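Local coordinates for Alpha/beta hydrolase (Paenibacillus sp. VTT E-133280, PDB 6TJ2), which probably hydrolyses methyl salicylate to salicylic acid, as an extracellular alpha/beta-hydrolase related in structure and function to tobacco salicylic acid binding protein 2, at residues A[46-51]-A[73-78]; A[174-179]-A[202-207]. One frame throughout, in Å; residues are numbered along the deposited sequence.

Contact 1. Residues A[46-51]-A[73-78]; sequences TFVLIH and TVYTPE
Leu49 fits its CD1 methyl between two bumps of segment 73-78, Val74 CG1 at 3.6 Å and Thr76 CG2 at 4.0 Å. CG of Leu49 stands anti to its carbonyl carbon (chi1 -51°) and itself packs against Val74 CG1. On the face shared by Thr46, Val48, Thr73 and Tyr75, Thr46 CG2 abuts the edge of the Tyr75 ring, 3.7 Å from CE1. Further along, Pro77 sets its ring crosswise to Ile50, whose CD1 touches Pro77 CG at 3.7 Å. The strands run parallel, 17° apart, joined by three nearly straight backbone bonds: Phe47 N to Thr73 O, Tyr75 N to Phe47 O and Leu49 N to Tyr75 O. Where they part, one water takes the N-H of His51 and donates to Leu49 O and Pro77 O. Beyond it, His51 NE2 donates to Glu78 OE2 at 2.6 Å, in the plane of the imidazole and on the syn side of the carboxylate. An alanine in place of His51 would probably leave Glu78 OE2 without this donor and open a gap beside the stacked ring of Tyr79. Strands 46-50 and 73-75 belong to a beta-alpha-beta unit with helix 61-69, which covers Phe47 and Val74; helix 92-105 receives Ile50, Tyr75 and Pro77, and strand 111-117 continues the sheet beyond strand 46-50.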
loop_
_atom_site.group_PDB
_atom_site.type_symbol
_atom_site.label_atom_id
_atom_site.label_comp_id
_atom_site.label_asym_id
_atom_site.label_seq_id
_atom_site.Cartn_x
_atom_site.Cartn_y
_atom_site.Cartn_z
ATOM N N THR A 46 17.917 6.914 -23.027
ATOM C CA THR A 46 18.502 5.642 -23.439
ATOM C C THR A 46 18.392 4.732 -22.223
ATOM O O THR A 46 18.890 5.096 -21.146
ATOM C CB THR A 46 19.941 5.793 -23.898
ATOM O OG1 THR A 46 19.897 6.601 -25.088
ATOM C CG2 THR A 46 20.607 4.470 -24.201
ATOM N N PHE A 47 17.783 3.587 -22.377
ATOM C CA PHE A 47 17.626 2.550 -21.319
ATOM C C PHE A 47 18.528 1.376 -21.650
ATOM O O PHE A 47 18.578 0.890 -22.810
ATOM C CB PHE A 47 16.184 2.062 -21.296
ATOM C CG PHE A 47 15.222 3.060 -20.740
ATOM C CD1 PHE A 47 14.851 3.031 -19.384
ATOM C CD2 PHE A 47 14.581 3.935 -21.595
ATOM C CE1 PHE A 47 13.930 3.956 -18.906
ATOM C CE2 PHE A 47 13.636 4.824 -21.111
ATOM C CZ PHE A 47 13.310 4.812 -19.771
ATOM N N VAL A 48 19.150 0.825 -20.627
ATOM C CA VAL A 48 19.782 -0.514 -20.626
ATOM C C VAL A 48 18.995 -1.351 -19.624
ATOM O O VAL A 48 19.056 -1.045 -18.414
ATOM C CB VAL A 48 21.275 -0.445 -20.287
ATOM C CG1 VAL A 48 21.880 -1.831 -20.223
ATOM C CG2 VAL A 48 22.059 0.386 -21.310
ATOM N N LEU A 49 18.245 -2.332 -20.108
ATOM C CA LEU A 49 17.295 -3.118 -19.298
ATOM C C LEU A 49 17.936 -4.453 -18.957
ATOM O O LEU A 49 18.323 -5.156 -19.891
ATOM C CB LEU A 49 15.969 -3.337 -19.999
ATOM C CG LEU A 49 15.300 -2.078 -20.557
ATOM C CD1 LEU A 49 14.018 -2.463 -21.225
ATOM C CD2 LEU A 49 15.004 -1.065 -19.455
ATOM N N ILE A 50 18.013 -4.768 -17.681
ATOM C CA ILE A 50 18.650 -6.002 -17.135
ATOM C C ILE A 50 17.574 -6.869 -16.524
ATOM O O ILE A 50 16.992 -6.501 -15.490
ATOM C CB ILE A 50 19.744 -5.625 -16.139
ATOM C CG1 ILE A 50 20.753 -4.614 -16.698
ATOM C CG2 ILE A 50 20.386 -6.911 -15.615
ATOM C CD1 ILE A 50 21.447 -5.084 -17.987
ATOM N N HIS A 51 17.312 -8.006 -17.154
ATOM C CA HIS A 51 16.333 -8.966 -16.642
ATOM C C HIS A 51 16.850 -9.617 -15.354
ATOM O O HIS A 51 18.055 -9.563 -15.064
ATOM C CB HIS A 51 15.942 -10.007 -17.669
ATOM C CG HIS A 51 17.019 -10.995 -18.036
ATOM N ND1 HIS A 51 17.366 -12.042 -17.206
ATOM C CD2 HIS A 51 17.849 -11.063 -19.097
ATOM C CE1 HIS A 51 18.329 -12.756 -17.782
ATOM N NE2 HIS A 51 18.653 -12.177 -18.932
ATOM N N THR A 73 15.737 5.055 -26.836
ATOM C CA THR A 73 16.684 4.024 -27.273
ATOM C C THR A 73 16.742 2.952 -26.171
ATOM O O THR A 73 16.810 3.320 -24.998
ATOM C CB THR A 73 18.052 4.617 -27.555
ATOM O OG1 THR A 73 17.871 5.583 -28.600
ATOM C CG2 THR A 73 19.040 3.573 -28.025
ATOM N N VAL A 74 16.595 1.701 -26.558
ATOM C CA VAL A 74 16.467 0.628 -25.540
ATOM C C VAL A 74 17.414 -0.518 -25.904
ATOM O O VAL A 74 17.286 -1.090 -27.009
ATOM C CB VAL A 74 15.038 0.114 -25.408
ATOM C CG1 VAL A 74 14.937 -0.914 -24.295
ATOM C CG2 VAL A 74 14.037 1.244 -25.197
ATOM N N TYR A 75 18.299 -0.866 -25.001
ATOM C CA TYR A 75 19.215 -2.034 -25.107
ATOM C C TYR A 75 18.756 -3.079 -24.101
ATOM O O TYR A 75 18.462 -2.732 -22.927
ATOM C CB TYR A 75 20.655 -1.634 -24.840
ATOM C CG TYR A 75 21.187 -0.637 -25.822
ATOM C CD1 TYR A 75 21.208 0.721 -25.525
ATOM C CD2 TYR A 75 21.612 -1.040 -27.064
ATOM C CE1 TYR A 75 21.646 1.663 -26.437
ATOM C CE2 TYR A 75 22.093 -0.108 -27.964
ATOM C CZ TYR A 75 22.110 1.225 -27.657
ATOM O OH TYR A 75 22.596 2.140 -28.575
ATOM N N THR A 76 18.617 -4.312 -24.522
ATOM C CA THR A 76 18.221 -5.459 -23.664
ATOM C C THR A 76 19.267 -6.568 -23.770
ATOM O O THR A 76 19.006 -7.572 -24.415
ATOM C CB THR A 76 16.838 -5.972 -24.026
ATOM O OG1 THR A 76 16.758 -6.427 -25.381
ATOM C CG2 THR A 76 15.810 -4.870 -23.882
ATOM N N PRO A 77 20.425 -6.395 -23.156
ATOM C CA PRO A 77 21.492 -7.396 -23.282
ATOM C C PRO A 77 21.095 -8.707 -22.626
ATOM O O PRO A 77 20.445 -8.724 -21.554
ATOM C CB PRO A 77 22.663 -6.745 -22.540
ATOM C CG PRO A 77 22.012 -5.785 -21.568
ATOM C CD PRO A 77 20.822 -5.264 -22.323
ATOM N N GLU A 78 21.599 -9.779 -23.189
ATOM C CA GLU A 78 21.630 -11.054 -22.467
ATOM C C GLU A 78 22.946 -11.118 -21.661
ATOM O O GLU A 78 23.893 -10.329 -21.927
ATOM C CB GLU A 78 21.582 -12.223 -23.448
ATOM C CG GLU A 78 21.323 -13.560 -22.798
ATOM C CD GLU A 78 20.136 -13.429 -21.875
ATOM O OE1 GLU A 78 19.002 -13.592 -22.395
ATOM O OE2 GLU A 78 20.342 -13.241 -20.659
HETATM O O HOH W 1 18.231 -7.933 -20.034
#

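Contact 2. Residues A[174-179]-A[202-207]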
loop_
_atom_site.group_PDB
_atom_site.type_symbol
_atom_site.label_atom_id
_atom_site.label_comp_id
_atom_site.label_asym_id
_atom_site.label_seq_id
_atom_site.Cartn_x
_atom_site.Cartn_y
_atom_site.Cartn_z
ATOM N N THR A 174 20.815 -25.829 -10.311
ATOM C CA THR A 174 19.770 -24.962 -10.879
ATOM C C THR A 174 18.547 -24.964 -9.985
ATOM O O THR A 174 18.323 -25.892 -9.175
ATOM C CB THR A 174 19.395 -25.305 -12.313
ATOM O OG1 THR A 174 18.775 -26.597 -12.407
ATOM C CG2 THR A 174 20.594 -25.253 -13.252
ATOM N N ILE A 175 17.761 -23.901 -10.108
ATOM C CA ILE A 175 16.461 -23.824 -9.422
ATOM C C ILE A 175 15.389 -23.672 -10.472
ATOM O O ILE A 175 15.398 -22.717 -11.262
ATOM C CB ILE A 175 16.426 -22.616 -8.472
ATOM C CG1 ILE A 175 17.445 -22.802 -7.346
ATOM C CG2 ILE A 175 15.017 -22.430 -7.933
ATOM C CD1 ILE A 175 17.697 -21.522 -6.527
ATOM N N THR A 176 14.468 -24.626 -10.473
ATOM C CA THR A 176 13.257 -24.568 -11.302
ATOM C C THR A 176 12.096 -24.182 -10.402
ATOM O O THR A 176 11.823 -24.924 -9.441
ATOM C CB THR A 176 12.993 -25.881 -12.032
ATOM O OG1 THR A 176 14.131 -26.196 -12.845
ATOM C CG2 THR A 176 11.746 -25.823 -12.881
ATOM N N LEU A 177 11.434 -23.085 -10.679
ATOM C CA LEU A 177 10.276 -22.693 -9.891
ATOM C C LEU A 177 9.156 -23.683 -10.121
ATOM O O LEU A 177 8.830 -23.927 -11.270
ATOM C CB LEU A 177 9.767 -21.308 -10.289
ATOM C CG LEU A 177 10.716 -20.151 -10.072
ATOM C CD1 LEU A 177 10.131 -18.878 -10.695
ATOM C CD2 LEU A 177 10.997 -20.028 -8.597
ATOM N N PRO A 178 8.498 -24.250 -9.114
ATOM C CA PRO A 178 7.310 -25.064 -9.328
ATOM C C PRO A 178 6.219 -24.196 -9.939
ATOM O O PRO A 178 6.073 -23.017 -9.533
ATOM C CB PRO A 178 6.904 -25.604 -7.962
ATOM C CG PRO A 178 8.165 -25.454 -7.149
ATOM C CD PRO A 178 8.928 -24.286 -7.724
ATOM N N PHE A 179 5.358 -24.757 -10.762
ATOM C CA PHE A 179 4.336 -23.949 -11.450
ATOM C C PHE A 179 3.336 -23.388 -10.447
ATOM O O PHE A 179 2.933 -22.211 -10.597
ATOM C CB PHE A 179 3.620 -24.752 -12.545
ATOM C CG PHE A 179 2.591 -23.946 -13.289
ATOM C CD1 PHE A 179 2.916 -22.783 -13.968
ATOM C CD2 PHE A 179 1.249 -24.267 -13.236
ATOM C CE1 PHE A 179 1.964 -22.009 -14.607
ATOM C CE2 PHE A 179 0.288 -23.493 -13.895
ATOM C CZ PHE A 179 0.645 -22.351 -14.558
ATOM N N ALA A 202 10.118 -19.228 -18.625
ATOM C CA ALA A 202 10.824 -19.049 -17.340
ATOM C C ALA A 202 11.786 -20.214 -17.138
ATOM O O ALA A 202 11.440 -21.188 -16.491
ATOM C CB ALA A 202 9.835 -18.903 -16.186
ATOM N N PRO A 203 13.008 -20.131 -17.677
ATOM C CA PRO A 203 13.925 -21.273 -17.600
ATOM C C PRO A 203 14.502 -21.471 -16.228
ATOM O O PRO A 203 14.467 -20.568 -15.386
ATOM C CB PRO A 203 15.053 -20.964 -18.583
ATOM C CG PRO A 203 14.912 -19.521 -18.896
ATOM C CD PRO A 203 13.540 -19.041 -18.498
ATOM N N PRO A 204 15.028 -22.666 -15.941
ATOM C CA PRO A 204 15.724 -22.882 -14.671
ATOM C C PRO A 204 16.843 -21.877 -14.499
ATOM O O PRO A 204 17.486 -21.470 -15.482
ATOM C CB PRO A 204 16.304 -24.313 -14.809
ATOM C CG PRO A 204 15.362 -24.977 -15.801
ATOM C CD PRO A 204 15.044 -23.884 -16.806
ATOM N N GLU A 205 17.111 -21.520 -13.265
ATOM C CA GLU A 205 18.091 -20.489 -12.932
ATOM C C GLU A 205 19.366 -21.134 -12.407
ATOM O O GLU A 205 19.339 -21.837 -11.389
ATOM C CB GLU A 205 17.525 -19.545 -11.870
ATOM C CG GLU A 205 18.447 -18.354 -11.589
ATOM C CD GLU A 205 18.510 -17.338 -12.721
ATOM O OE1 GLU A 205 17.853 -17.491 -13.761
ATOM O OE2 GLU A 205 19.304 -16.354 -12.585
ATOM N N PRO A 206 20.533 -20.785 -12.965
ATOM C CA PRO A 206 21.807 -21.186 -12.344
ATOM C C PRO A 206 21.921 -20.569 -10.953
ATOM O O PRO A 206 21.695 -19.361 -10.785
ATOM C CB PRO A 206 22.872 -20.607 -13.260
ATOM C CG PRO A 206 22.194 -20.325 -14.566
ATOM C CD PRO A 206 20.742 -20.043 -14.209
ATOM N N ALA A 207 22.217 -21.369 -9.926
ATOM C CA ALA A 207 21.911 -20.952 -8.556
ATOM C C ALA A 207 23.027 -20.128 -7.916
ATOM O O ALA A 207 22.732 -19.376 -6.986
ATOM C CB ALA A 207 21.620 -22.148 -7.686
HETATM O O HOH W 2 11.765 -22.237 -13.544
#
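Ile175 O is gripped by two N-H groups: the backbone N of Glu205 at 2.9 Å, across the contact, and the indole NE1 of Trp54. The first bond belongs to a two-stranded antiparallel sheet, separate from the parallel sheet of the alpha/beta-hydrolase fold, in which Ile175 and Glu205 form a hydrogen-bonded pair. Its return bond, Ile175 N to Glu205 O, is also 2.9 Å but less straight, with 155° at the hydrogen against 169°. In both, the donor lies tilted from the carbonyl plane. Thr174 and Pro206 make the adjoining non-hydrogen-bonded pair, where Thr174 CA approaches Glu205 O in a CA-H...O contact of 3.2 Å.

Between the segments, direct backbone bonding is limited to this one hydrogen-bonded pair; just past it the backbone of Ala207 bonds that of Asn173. At the other end a water bridges the segments where they diverge, accepting from Leu177 N and donating to Ala202 O. The Glu205 carboxylate leads away from Ile175: OE1 takes the N-H of Trp54, and OE2 bonds His82 NE2. Ile175 instead extends CD1 to Ala207 CB at 4.1 Å, while its side chain also packs on helices 157-170 and 208-211. Toward the exposed end, Thr176 and Pro204 run alongside each other in the same direction. With OG1 beside its own backbone N (chi1 -58°), Thr176 brings that oxygen to 3.4 Å from Pro204 CG and 3.5 Å from Pro204 CB.

In the fold
The two contacts share no strand or helix and follow one another along the chain, their centres 23 Å apart and their nearest atoms about 6 Å. Contact 1 joins an outermost strand of the main sheet to its neighbour and is partly buried, although its centre is nearer that of the chain. Contact 2 pairs short strands linked through helices 179-185 and 192-200 and is largely buried, with Thr176 and Pro204 exposed. Contact 1 nevertheless covers more surface, 522 Å² against 305 Å². Parallel pairing there comes with interlocking aliphatic groups and a histidine-carboxylate bond between the segments; the antiparallel pair has sparser apolar contact, and its carboxylate is bound by residues beyond both segments.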